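PDB 3VWA: cytoplasmic export protein 1 from Saccharomyces cerevisiae, which may collect tRNA from nuclear export receptors at the nuclear pore complex and may deliver aminoacylated tRNA to the translation machinery. Local coordinates for residues F11-E16 and L38-F43; T23-C28 and G148-S153; E52-N57 and A167-N172; K63-P68 and K124-G129; E75-D80 and F85-R90. One frame throughout, in Å; residues are numbered along the deposited sequence.

Contact 1: residues F11-E16 and L38-F43; sequences FPYTIE and LPVTVF
Tyr13 faces Val40 with 8.3 Å between their CA atoms, and two residues further along each segment Ile15 faces Val42 at 7.2 Å between CA atoms. These separations exceed those of bonded neighbours in a sheet: strand 26-33 pairs with both strand 13-15 and strand 39-45, so only side chains meet here, across the curl of the sheet. The two strands are consistent with parts of β1 and β3 of a kinase N-lobe. Tyr13 CD1 lies 4.1 Å from Val40 CG2, the methyl approaching the ring at a slant, and Pro12 CB covers one ring face. Ile15 and Val42 cross at about a right angle in a two-point contact: CD1 of Ile15 is 4.1 Å from CG1 of Val42, and CG1 of Ile15 is equally far from CG2 of Val42. With CG1 of Val42 anti to the backbone N (chi1 169°), both valine methyls face the CG1-CD1 arm of Ile15. The phenol oxygen of Tyr13 is bonded to Glu75, away from the two valines. With purely apolar atoms touching at van der Waals distance, the contact gains from hydrophobic burial, while strand 26-33 supplies the directional bonding on both sides.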
# COMPACT_ATOMS: atom_id res chain seq x y z
N PHE A 11 15.81 27.49 14.74
CA PHE A 11 14.72 26.57 15.06
C PHE A 11 14.99 25.14 14.55
O PHE A 11 15.29 24.92 13.40
CB PHE A 11 13.38 27.11 14.55
CG PHE A 11 12.15 26.40 15.12
CD1 PHE A 11 11.18 25.87 14.27
CD2 PHE A 11 11.92 26.30 16.51
CE1 PHE A 11 10.04 25.25 14.77
CE2 PHE A 11 10.79 25.67 17.02
CZ PHE A 11 9.85 25.14 16.14
N PRO A 12 14.89 24.14 15.43
CA PRO A 12 15.23 22.75 15.06
C PRO A 12 14.29 22.06 14.02
O PRO A 12 14.56 20.94 13.63
CB PRO A 12 15.18 22.00 16.40
CG PRO A 12 15.00 23.03 17.47
CD PRO A 12 14.48 24.29 16.84
N TYR A 13 13.23 22.72 13.57
CA TYR A 13 12.28 22.06 12.70
C TYR A 13 11.92 22.96 11.56
O TYR A 13 11.97 24.20 11.70
CB TYR A 13 11.03 21.67 13.51
CG TYR A 13 11.37 20.89 14.78
CD1 TYR A 13 11.55 19.52 14.75
CD2 TYR A 13 11.53 21.54 16.00
CE1 TYR A 13 11.86 18.81 15.91
CE2 TYR A 13 11.83 20.85 17.15
CZ TYR A 13 12.01 19.49 17.11
OH TYR A 13 12.33 18.80 18.26
N THR A 14 11.59 22.38 10.43
CA THR A 14 10.96 23.19 9.39
C THR A 14 9.45 23.00 9.49
O THR A 14 8.99 21.95 9.89
CB THR A 14 11.43 22.79 8.00
OG1 THR A 14 11.06 21.42 7.80
CG2 THR A 14 12.96 22.94 7.88
N ILE A 15 8.69 24.00 9.11
CA ILE A 15 7.24 23.93 9.24
C ILE A 15 6.64 24.27 7.91
O ILE A 15 7.00 25.29 7.27
CB ILE A 15 6.69 24.92 10.30
CG1 ILE A 15 7.36 24.70 11.65
CG2 ILE A 15 5.16 24.84 10.44
CD1 ILE A 15 7.16 25.89 12.59
N GLU A 16 5.71 23.44 7.48
CA GLU A 16 5.03 23.77 6.23
C GLU A 16 4.14 24.98 6.43
O GLU A 16 3.76 25.33 7.56
CB GLU A 16 4.27 22.58 5.70
CG GLU A 16 5.16 21.54 5.04
CD GLU A 16 4.41 20.84 3.94
OE1 GLU A 16 3.63 19.92 4.28
OE2 GLU A 16 4.57 21.24 2.76
N LEU A 38 13.57 13.72 10.24
CA LEU A 38 12.42 12.99 10.84
C LEU A 38 11.10 13.78 10.71
O LEU A 38 11.01 14.87 11.26
CB LEU A 38 12.65 12.68 12.33
CG LEU A 38 11.48 11.88 12.92
CD1 LEU A 38 11.59 10.42 12.56
CD2 LEU A 38 11.42 11.98 14.44
N PRO A 39 10.07 13.22 10.02
CA PRO A 39 8.74 13.85 9.92
C PRO A 39 8.11 14.10 11.28
O PRO A 39 8.08 13.22 12.11
CB PRO A 39 7.90 12.78 9.19
CG PRO A 39 8.91 12.01 8.39
CD PRO A 39 10.09 11.92 9.33
N VAL A 40 7.61 15.31 11.51
CA VAL A 40 7.03 15.65 12.80
C VAL A 40 5.76 16.42 12.58
O VAL A 40 5.46 16.87 11.49
CB VAL A 40 8.00 16.54 13.63
CG1 VAL A 40 9.34 15.84 13.89
CG2 VAL A 40 8.23 17.89 12.92
N THR A 41 5.01 16.60 13.64
CA THR A 41 3.84 17.46 13.57
C THR A 41 4.06 18.56 14.57
O THR A 41 4.42 18.29 15.70
CB THR A 41 2.55 16.69 13.93
OG1 THR A 41 2.26 15.86 12.83
CG2 THR A 41 1.36 17.64 14.15
N VAL A 42 3.83 19.78 14.13
CA VAL A 42 4.01 20.97 14.92
C VAL A 42 2.63 21.58 15.25
O VAL A 42 1.85 21.99 14.35
CB VAL A 42 4.89 21.97 14.12
CG1 VAL A 42 4.89 23.33 14.80
CG2 VAL A 42 6.32 21.41 13.91
N PHE A 43 2.31 21.63 16.54
CA PHE A 43 1.11 22.32 16.99
C PHE A 43 1.47 23.75 17.43
O PHE A 43 2.29 23.98 18.35
CB PHE A 43 0.45 21.57 18.15
CG PHE A 43 -0.18 20.27 17.76
CD1 PHE A 43 -1.51 20.22 17.28
CD2 PHE A 43 0.52 19.06 17.93
CE1 PHE A 43 -2.08 18.97 16.96
CE2 PHE A 43 -0.06 17.86 17.60
CZ PHE A 43 -1.36 17.82 17.13

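Contact 2: residues T23-C28 and G148-S153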
# COMPACT_ATOMS: atom_id res chain seq x y z
N THR A 23 -7.96 24.81 14.93
CA THR A 23 -8.95 24.74 16.01
C THR A 23 -8.91 26.11 16.65
O THR A 23 -8.12 26.94 16.24
CB THR A 23 -8.61 23.53 16.93
OG1 THR A 23 -9.34 22.40 16.45
CG2 THR A 23 -8.92 23.75 18.36
N ALA A 24 -9.77 26.39 17.61
CA ALA A 24 -9.74 27.68 18.25
C ALA A 24 -8.45 27.89 19.03
O ALA A 24 -8.05 29.04 19.24
CB ALA A 24 -10.94 27.86 19.17
N LEU A 25 -7.80 26.80 19.47
CA LEU A 25 -6.58 26.94 20.29
C LEU A 25 -5.23 26.65 19.61
O LEU A 25 -4.18 27.04 20.12
CB LEU A 25 -6.67 26.12 21.54
CG LEU A 25 -7.80 26.62 22.41
CD1 LEU A 25 -7.99 25.62 23.50
CD2 LEU A 25 -7.53 28.01 22.98
N TRP A 26 -5.27 25.95 18.47
CA TRP A 26 -4.09 25.41 17.82
C TRP A 26 -4.25 25.38 16.34
O TRP A 26 -5.35 25.09 15.82
CB TRP A 26 -3.79 23.97 18.27
CG TRP A 26 -3.60 23.86 19.75
CD1 TRP A 26 -4.55 23.58 20.72
CD2 TRP A 26 -2.36 24.06 20.49
NE1 TRP A 26 -3.98 23.62 21.97
CE2 TRP A 26 -2.69 23.90 21.90
CE3 TRP A 26 -1.04 24.38 20.14
CZ2 TRP A 26 -1.75 24.04 22.90
CZ3 TRP A 26 -0.10 24.48 21.16
CH2 TRP A 26 -0.46 24.32 22.50
N GLN A 27 -3.14 25.63 15.64
CA GLN A 27 -2.98 25.19 14.24
C GLN A 27 -2.09 23.96 14.20
O GLN A 27 -1.13 23.84 14.96
CB GLN A 27 -2.34 26.27 13.40
CG GLN A 27 -3.28 27.42 13.14
CD GLN A 27 -2.56 28.55 12.46
OE1 GLN A 27 -1.60 29.12 13.01
NE2 GLN A 27 -2.99 28.88 11.25
N CYS A 28 -2.40 23.04 13.31
CA CYS A 28 -1.63 21.82 13.24
C CYS A 28 -0.96 21.73 11.87
O CYS A 28 -1.65 21.72 10.84
CB CYS A 28 -2.52 20.63 13.55
SG CYS A 28 -1.85 19.01 13.12
N GLY A 148 -4.37 17.31 23.41
CA GLY A 148 -5.18 18.34 24.07
C GLY A 148 -5.17 18.27 25.57
O GLY A 148 -6.12 17.78 26.23
N LEU A 149 -4.14 18.89 26.12
CA LEU A 149 -3.79 18.73 27.50
C LEU A 149 -4.07 20.06 28.25
O LEU A 149 -3.64 20.27 29.39
CB LEU A 149 -2.31 18.34 27.47
CG LEU A 149 -1.84 16.91 27.83
CD1 LEU A 149 -2.90 15.80 27.78
CD2 LEU A 149 -0.58 16.55 27.05
N GLU A 150 -4.83 20.95 27.60
CA GLU A 150 -5.16 22.29 28.16
C GLU A 150 -5.69 22.29 29.60
O GLU A 150 -5.32 23.15 30.41
CB GLU A 150 -6.17 23.03 27.28
CG GLU A 150 -5.67 23.32 25.87
CD GLU A 150 -5.82 22.14 24.92
OE1 GLU A 150 -6.36 21.10 25.32
OE2 GLU A 150 -5.42 22.28 23.75
N LEU A 151 -6.55 21.33 29.90
CA LEU A 151 -7.22 21.28 31.20
C LEU A 151 -6.59 20.22 32.12
O LEU A 151 -6.96 20.08 33.26
CB LEU A 151 -8.71 20.95 30.98
CG LEU A 151 -9.58 22.06 30.38
CD1 LEU A 151 -11.03 21.60 30.40
CD2 LEU A 151 -9.45 23.35 31.18
N CYS A 152 -5.63 19.47 31.59
CA CYS A 152 -5.14 18.30 32.26
C CYS A 152 -4.45 18.63 33.59
O CYS A 152 -3.53 19.48 33.66
CB CYS A 152 -4.15 17.58 31.36
SG CYS A 152 -3.51 16.08 32.10
N SER A 153 -4.88 17.93 34.62
CA SER A 153 -4.26 18.02 35.96
C SER A 153 -4.44 16.69 36.75
O SER A 153 -5.29 15.84 36.42
CB SER A 153 -4.85 19.21 36.76
OG SER A 153 -6.09 19.67 36.22
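Trp26 and Glu150 make the tight part of this contact: indole NE1 donates to OE2 of Glu150 over 2.7 Å, with an N-H...O angle of 144°. The short, bent bond arrives on the anti lone pair of OE2, the one turned away from the other carboxylate oxygen. OE2 sits at the indole edge but 20° out of its plane, and the carboxylate is turned 60° against the ring, so the two flat groups do not stack. A bend at the second torsion of the glutamate chain delivers the carboxylate to the pyrrole edge. Its backbone is fixed by a type I turn from Leu149 to Cys152, closed by Cys152 N donating to Leu149 O at 3.1 Å. The other side is looser: Leu25 meets only the aliphatic part of Glu150, CD1 to CG at 4.0 Å, and just before it in the chain Ala24 is exposed. Phe147 meets the indole edge-to-face. Replacing Trp26 by a leucine removes the indole N-H and would probably leave OE2 of Glu150 without this donor and open a gap against Phe147. Segment 148-153 begins at Gly148, which with Phe147 probably occupies the last two positions of a DFG-like motif. Around the contact, Phe43 and Ala45 of strand 39-45 pack on Trp26, Leu25 rests against Tyr170 of helix 160-174, and Ala58 of helix 52-64 touches the indole as well.

Contact 3: residues E52-N57 and A167-N172; sequences ESLILN and ARSYYN
Leu54 reaches across to the second helix with a single methyl. Its CD2 lies 3.8 Å from Tyr170 CA and 4.1 Å from Tyr170 CB, touching the helix backbone and the root of the side chain more than the ring. The same methyl is 4.1 Å from Ser169 OG. Both leucine torsions lie off the staggered positions (chi1 -92°, chi2 15°), consistent with a somewhat strained conformer. Tyr170 has CG anti to the backbone N (chi1 173°), which swings its ring aside and presents an edge to Leu54 CG. The CA atoms of Leu54 and Tyr170 are 7.3 Å apart. Helix 52-64 probably corresponds to the αC helix of the kinase fold, and helix 160-174 lies in the region expected for the activation segment or just after it, so the contact would join the N-terminal lobe to that region. The hydroxyl of Ser169 folds back on its own helix to bond Arg166 O and gives Leu54 only van der Waals contact. On the other flank of Tyr170, its CD2 stands 3.4 Å above the ring plane of Tyr171, offset toward the rim, while Tyr171 OH bonds Gly129 O. One turn along from Leu54, Asn57 directs ND2 to Glu150 O and Cys152 O.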
# COMPACT_ATOMS: atom_id res chain seq x y z
N GLU A 52 -4.23 31.92 27.40
CA GLU A 52 -2.84 31.76 27.77
C GLU A 52 -2.62 30.70 28.86
O GLU A 52 -1.72 29.90 28.77
CB GLU A 52 -2.26 33.11 28.20
CG GLU A 52 -1.00 33.51 27.44
CD GLU A 52 0.14 33.72 28.39
OE1 GLU A 52 -0.14 33.88 29.60
OE2 GLU A 52 1.30 33.70 27.98
N SER A 53 -3.46 30.67 29.88
CA SER A 53 -3.31 29.62 30.91
C SER A 53 -3.55 28.18 30.41
O SER A 53 -2.90 27.21 30.83
CB SER A 53 -4.23 29.90 32.07
OG SER A 53 -3.98 28.94 33.06
N LEU A 54 -4.53 28.05 29.52
CA LEU A 54 -4.86 26.77 28.87
C LEU A 54 -3.64 26.29 28.03
O LEU A 54 -3.17 25.16 28.19
CB LEU A 54 -6.10 27.00 27.99
CG LEU A 54 -7.50 26.74 28.60
CD1 LEU A 54 -7.58 26.61 30.12
CD2 LEU A 54 -8.55 27.70 28.10
N ILE A 55 -3.14 27.20 27.20
CA ILE A 55 -1.96 26.98 26.36
C ILE A 55 -0.73 26.57 27.15
O ILE A 55 -0.05 25.62 26.76
CB ILE A 55 -1.59 28.21 25.51
CG1 ILE A 55 -2.75 28.69 24.64
CG2 ILE A 55 -0.37 27.87 24.67
CD1 ILE A 55 -3.11 27.74 23.49
N LEU A 56 -0.46 27.26 28.26
CA LEU A 56 0.71 26.99 29.16
C LEU A 56 0.61 25.66 29.93
O LEU A 56 1.59 24.95 30.09
CB LEU A 56 0.91 28.17 30.15
CG LEU A 56 1.81 29.38 29.81
CD1 LEU A 56 2.44 29.35 28.40
CD2 LEU A 56 1.10 30.71 30.10
N ASN A 57 -0.59 25.34 30.41
CA ASN A 57 -0.78 24.03 31.05
C ASN A 57 -0.54 22.92 30.02
O ASN A 57 0.20 21.96 30.32
CB ASN A 57 -2.17 23.94 31.69
CG ASN A 57 -2.37 22.63 32.46
OD1 ASN A 57 -1.60 22.30 33.36
ND2 ASN A 57 -3.40 21.88 32.09
N ALA A 167 -12.46 24.70 33.29
CA ALA A 167 -13.32 23.93 32.42
C ALA A 167 -14.37 24.80 31.71
O ALA A 167 -14.55 24.68 30.51
CB ALA A 167 -13.96 22.79 33.17
N ARG A 168 -15.02 25.69 32.47
CA ARG A 168 -15.91 26.69 31.90
C ARG A 168 -15.20 27.60 30.87
O ARG A 168 -15.68 27.80 29.76
CB ARG A 168 -16.58 27.51 33.01
N SER A 169 -14.03 28.13 31.22
CA SER A 169 -13.38 29.06 30.26
C SER A 169 -12.98 28.28 28.98
O SER A 169 -13.25 28.74 27.85
CB SER A 169 -12.20 29.79 30.92
OG SER A 169 -11.08 28.94 31.09
N TYR A 170 -12.41 27.09 29.16
CA TYR A 170 -12.06 26.21 28.03
C TYR A 170 -13.23 25.97 27.08
O TYR A 170 -13.15 26.24 25.89
CB TYR A 170 -11.48 24.89 28.55
CG TYR A 170 -11.26 23.88 27.46
CD1 TYR A 170 -10.11 23.91 26.68
CD2 TYR A 170 -12.24 22.93 27.16
CE1 TYR A 170 -9.92 23.00 25.64
CE2 TYR A 170 -12.06 22.01 26.12
CZ TYR A 170 -10.90 22.05 25.37
OH TYR A 170 -10.73 21.14 24.36
N TYR A 171 -14.33 25.47 27.62
CA TYR A 171 -15.53 25.20 26.82
C TYR A 171 -16.16 26.44 26.20
O TYR A 171 -16.70 26.37 25.11
CB TYR A 171 -16.55 24.39 27.64
CG TYR A 171 -16.16 22.94 27.62
CD1 TYR A 171 -16.59 22.10 26.59
CD2 TYR A 171 -15.32 22.43 28.58
CE1 TYR A 171 -16.21 20.77 26.56
CE2 TYR A 171 -14.93 21.10 28.56
CZ TYR A 171 -15.38 20.28 27.55
OH TYR A 171 -14.99 18.98 27.53
N ASN A 172 -16.05 27.59 26.88
CA ASN A 172 -16.47 28.87 26.32
C ASN A 172 -15.61 29.31 25.14
O ASN A 172 -16.13 29.86 24.15
CB ASN A 172 -16.48 29.96 27.40

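Contact 4: residues K63-P68 and K124-G129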
# COMPACT_ATOMS: atom_id res chain seq x y z
N LYS A 63 5.30 18.33 28.24
CA LYS A 63 6.67 18.15 28.70
C LYS A 63 6.77 17.03 29.72
O LYS A 63 7.66 16.22 29.65
CB LYS A 63 7.28 19.45 29.27
CG LYS A 63 8.15 20.26 28.31
CD LYS A 63 9.02 21.28 29.07
CE LYS A 63 10.34 20.65 29.54
NZ LYS A 63 11.07 21.48 30.56
N ILE A 64 5.83 16.98 30.66
CA ILE A 64 5.99 16.07 31.80
C ILE A 64 5.26 14.74 31.71
O ILE A 64 5.62 13.79 32.43
CB ILE A 64 5.58 16.74 33.13
CG1 ILE A 64 4.15 17.30 33.02
CG2 ILE A 64 6.59 17.82 33.52
CD1 ILE A 64 3.49 17.51 34.36
N LEU A 65 4.21 14.65 30.90
CA LEU A 65 3.43 13.40 30.90
C LEU A 65 3.98 12.38 29.91
O LEU A 65 4.16 12.69 28.73
CB LEU A 65 1.94 13.66 30.64
CG LEU A 65 1.13 14.56 31.55
CD1 LEU A 65 -0.31 14.55 31.06
CD2 LEU A 65 1.21 14.13 33.00
N LYS A 66 4.28 11.18 30.40
CA LYS A 66 4.84 10.10 29.58
C LYS A 66 3.80 9.01 29.54
O LYS A 66 3.86 8.02 30.29
CB LYS A 66 6.13 9.53 30.21
CG LYS A 66 7.43 10.09 29.64
CD LYS A 66 7.81 11.38 30.34
CE LYS A 66 9.04 12.00 29.69
NZ LYS A 66 8.88 13.48 29.65
N ILE A 67 2.82 9.20 28.67
CA ILE A 67 1.67 8.32 28.69
C ILE A 67 1.60 7.71 27.30
O ILE A 67 1.47 8.41 26.30
CB ILE A 67 0.38 9.08 29.09
CG1 ILE A 67 0.62 9.95 30.32
CG2 ILE A 67 -0.81 8.13 29.27
CD1 ILE A 67 0.31 9.28 31.64
N PRO A 68 1.80 6.39 27.24
CA PRO A 68 1.60 5.72 25.98
C PRO A 68 0.14 5.98 25.57
O PRO A 68 -0.80 5.79 26.38
CB PRO A 68 1.77 4.23 26.36
CG PRO A 68 2.56 4.23 27.64
CD PRO A 68 2.22 5.49 28.33
N LYS A 124 -5.59 7.52 34.43
CA LYS A 124 -6.69 7.46 35.41
C LYS A 124 -6.53 8.33 36.67
O LYS A 124 -7.53 8.78 37.24
CB LYS A 124 -7.02 6.02 35.81
CG LYS A 124 -5.96 5.33 36.62
CD LYS A 124 -6.48 3.96 37.03
CE LYS A 124 -5.35 2.97 37.27
NZ LYS A 124 -5.97 1.62 37.48
N ASN A 125 -5.27 8.55 37.09
CA ASN A 125 -4.91 9.50 38.15
C ASN A 125 -5.06 10.96 37.73
O ASN A 125 -4.98 11.86 38.59
CB ASN A 125 -3.43 9.31 38.57
CG ASN A 125 -3.16 7.94 39.18
OD1 ASN A 125 -4.05 7.32 39.75
ND2 ASN A 125 -1.94 7.46 39.03
N PHE A 126 -5.25 11.22 36.43
CA PHE A 126 -5.37 12.60 35.94
C PHE A 126 -6.80 12.86 35.50
O PHE A 126 -7.58 11.92 35.34
CB PHE A 126 -4.41 12.88 34.77
CG PHE A 126 -2.94 12.82 35.13
CD1 PHE A 126 -2.30 13.92 35.68
CD2 PHE A 126 -2.19 11.68 34.88
CE1 PHE A 126 -0.94 13.89 35.98
CE2 PHE A 126 -0.82 11.64 35.19
CZ PHE A 126 -0.20 12.75 35.74
N VAL A 127 -7.17 14.14 35.39
CA VAL A 127 -8.38 14.54 34.67
C VAL A 127 -7.91 15.05 33.33
O VAL A 127 -6.87 15.74 33.26
CB VAL A 127 -9.14 15.70 35.34
CG1 VAL A 127 -10.55 15.84 34.73
CG2 VAL A 127 -9.24 15.49 36.83
N LEU A 128 -8.67 14.74 32.29
CA LEU A 128 -8.28 15.15 30.94
C LEU A 128 -9.14 16.32 30.59
O LEU A 128 -8.63 17.39 30.31
CB LEU A 128 -8.43 14.02 29.91
CG LEU A 128 -7.54 13.98 28.64
CD1 LEU A 128 -8.20 13.26 27.48
CD2 LEU A 128 -6.96 15.33 28.19
N GLY A 129 -10.45 16.09 30.59
CA GLY A 129 -11.43 17.15 30.55
C GLY A 129 -11.80 17.68 29.19
O GLY A 129 -12.84 18.36 29.04
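In the connection that leaves helix 52-64 for strand 73-77, the likely counterpart of the αC-β4 loop of the kinase fold, Leu65 and Ile67 hold the ring of Phe126. Strand 126-127, which pairs with strand 153-154, is probably the counterpart of the short β6 strand that precedes the catalytic loop in kinases. The contact thus ties the end of a probable N-lobe helix to the start of the C-terminal lobe. The chain turns at Leu65, the first residue to depart from helical angles (phi -88°, psi 125°), and this points its side chain and that of Ile67 toward Phe126. The CA atoms of Leu65 and Phe126 are 10.2 Å apart, so the side chains span the space and slide past each other in opposite directions. The ring end does the touching: Ile67 CD1 approaches Phe126 CE2 at 4.4 Å, a marginal contact, and both aliphatic groups meet the ring at a slant. Outside the two segments, Cys152 packs on Leu65, and Phe122 of helix 106-122 on Ile67. Beyond the ring, Asp187 of helix 186-198 accepts from the backbone N of Leu128 and of Gly129, an anchor resembling the one that the αF aspartate of kinases gives to the catalytic loop. The tight point is one methyl, Leu65 CD2, which lies 3.4 Å from Phe126 CZ, 3.7 Å from CE1 and 3.9 Å from CE2 of that same ring.

Contact 5: residues E75-D80 and F85-R90; sequences ETFDSD and FIVTER
Phe77 and Phe85 form one hydrogen-bonded pair of an antiparallel β hairpin, and Glu75 with Val87 forms the next. In the first pair Phe77 N donates to Phe85 O, and Phe85 N to Phe77 O, both at 3.0 Å. In the second, Val87 N reaches Glu75 O at 2.9 Å, nearly along the C=O axis (176°), whereas the return bond from Glu75 N to Val87 O is longer at 3.2 Å and more bent at the acceptor. Between them lies the non-hydrogen-bonded pair Thr76 and Ile86, where Thr76 CA makes a CH...O contact of 3.5 Å to Phe85 O. On the face bearing the phenylalanines, Phe77 CD2 is 3.9 Å from Phe85 CB and lies at the edge of the Phe85 ring. Phe77 also receives Val87 CG2 in plane at its own edge, 3.9 Å from CE2; Phe77 CG stands beside its backbone N (chi1 -54°), which brings the ring edge to Val87. Further out, Phe11 meets Phe77 edge-to-face and also touches Phe85, and the carboxylate of Glu75 leads away from the hairpin to bond Tyr13 OH. On the reverse face Val59 of helix 52-64 packs on Thr76, and Ser62 on Ile86. Strands 73-77 and 85-89 probably correspond to β4 and β5 of the kinase N-lobe; the axes of 75-77 and 85-89 run 168° apart and 4.9 Å at closest approach. The chemistry is divided: four backbone bonds set the register, while aromatic and valine contacts give that face its apolar character.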
# COMPACT_ATOMS: atom_id res chain seq x y z
N GLU A 75 9.48 18.01 21.59
CA GLU A 75 10.00 19.21 22.23
C GLU A 75 8.90 20.27 22.36
O GLU A 75 7.99 20.27 21.56
CB GLU A 75 11.15 19.77 21.37
CG GLU A 75 12.17 20.56 22.19
CD GLU A 75 13.30 21.14 21.36
OE1 GLU A 75 14.04 21.97 21.92
OE2 GLU A 75 13.44 20.80 20.15
N THR A 76 9.02 21.17 23.35
CA THR A 76 8.13 22.32 23.50
C THR A 76 8.87 23.68 23.50
O THR A 76 10.08 23.73 23.85
CB THR A 76 7.25 22.22 24.75
OG1 THR A 76 8.06 22.33 25.93
CG2 THR A 76 6.49 20.90 24.77
N PHE A 77 8.14 24.74 23.10
CA PHE A 77 8.62 26.15 23.06
C PHE A 77 7.51 27.08 23.54
O PHE A 77 6.40 26.99 23.04
CB PHE A 77 8.94 26.56 21.63
CG PHE A 77 9.89 25.64 20.96
CD1 PHE A 77 11.28 25.85 21.04
CD2 PHE A 77 9.42 24.51 20.29
CE1 PHE A 77 12.15 24.95 20.44
CE2 PHE A 77 10.29 23.62 19.70
CZ PHE A 77 11.65 23.84 19.76
N ASP A 78 7.80 27.95 24.51
CA ASP A 78 6.77 28.87 25.05
C ASP A 78 7.29 30.29 25.37
O ASP A 78 6.55 31.12 25.93
CB ASP A 78 6.07 28.26 26.28
CG ASP A 78 7.04 27.83 27.35
OD1 ASP A 78 8.17 28.36 27.37
OD2 ASP A 78 6.69 26.94 28.16
N SER A 79 8.54 30.57 25.04
CA SER A 79 9.13 31.90 25.25
C SER A 79 8.40 33.01 24.49
O SER A 79 8.13 34.08 25.02
CB SER A 79 10.58 31.89 24.84
OG SER A 79 11.24 31.02 25.75
N ASP A 80 8.08 32.69 23.25
CA ASP A 80 7.52 33.60 22.28
C ASP A 80 6.07 33.12 22.01
O ASP A 80 5.86 31.99 21.56
CB ASP A 80 8.41 33.52 21.04
CG ASP A 80 7.95 34.41 19.89
OD1 ASP A 80 8.51 34.23 18.78
OD2 ASP A 80 7.09 35.29 20.07
N PHE A 85 4.91 26.35 20.57
CA PHE A 85 4.76 25.07 19.89
C PHE A 85 4.83 23.88 20.81
O PHE A 85 5.49 23.90 21.85
CB PHE A 85 5.85 24.84 18.85
CG PHE A 85 5.98 25.93 17.81
CD1 PHE A 85 4.91 26.25 16.96
CD2 PHE A 85 7.20 26.60 17.63
CE1 PHE A 85 5.04 27.21 15.96
CE2 PHE A 85 7.34 27.60 16.62
CZ PHE A 85 6.25 27.90 15.80
N ILE A 86 4.12 22.84 20.39
CA ILE A 86 4.33 21.47 20.85
C ILE A 86 4.66 20.65 19.60
O ILE A 86 3.86 20.54 18.63
CB ILE A 86 3.10 20.90 21.58
CG1 ILE A 86 2.69 21.79 22.78
CG2 ILE A 86 3.35 19.46 21.98
CD1 ILE A 86 1.33 21.46 23.39
N VAL A 87 5.84 20.05 19.62
CA VAL A 87 6.30 19.27 18.47
C VAL A 87 6.26 17.78 18.80
O VAL A 87 6.85 17.33 19.82
CB VAL A 87 7.71 19.69 18.00
CG1 VAL A 87 7.99 19.09 16.64
CG2 VAL A 87 7.82 21.21 17.90
N THR A 88 5.55 17.02 17.96
CA THR A 88 5.29 15.58 18.30
C THR A 88 5.71 14.74 17.16
O THR A 88 6.05 15.28 16.09
CB THR A 88 3.78 15.27 18.50
OG1 THR A 88 3.07 15.51 17.27
CG2 THR A 88 3.21 16.13 19.61
N GLU A 89 5.68 13.42 17.34
CA GLU A 89 5.81 12.52 16.18
C GLU A 89 4.72 12.90 15.12
O GLU A 89 3.71 13.51 15.42
CB GLU A 89 5.72 11.02 16.54
CG GLU A 89 6.32 10.60 17.88
CD GLU A 89 7.29 9.40 17.79
OE1 GLU A 89 6.89 8.22 18.02
OE2 GLU A 89 8.49 9.64 17.51
N ARG A 90 4.98 12.58 13.87
CA ARG A 90 4.04 12.91 12.85
C ARG A 90 2.73 12.21 13.20
O ARG A 90 2.69 10.98 13.34
CB ARG A 90 4.54 12.43 11.50
CG ARG A 90 3.61 12.84 10.36
CD ARG A 90 3.42 14.36 10.27
NE ARG A 90 4.55 15.03 9.63
CZ ARG A 90 4.77 15.07 8.31
NH1 ARG A 90 5.84 15.70 7.83
NH2 ARG A 90 3.91 14.46 7.47

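In the fold
All five contacts lie in the N-terminal kinase-like domain, ahead of the HEAT repeats 381-419 and 494-530. Contacts 1 and 5 share one sheet, their centres about 9 Å apart, joined by Phe43 N to Ile86 O and Arg90 NE to Val40 O, each 2.8 Å. Contact 2 enters that sheet through Trp26, whose CH2 is 3.5 Å from Ile86 CD1. Its centre is about 8 Å from that of contact 3. Contacts 3 and 4 use opposite ends of helix 52-64, and their centres are about 16 Å apart. Ser153 O to Val127 N, 2.7 Å, links contact 2 to contact 4. Contacts 2, 3 and 4 link the sheet and helix 52-64 to the probable C-lobe, while contacts 1 and 5 stay within the sheet.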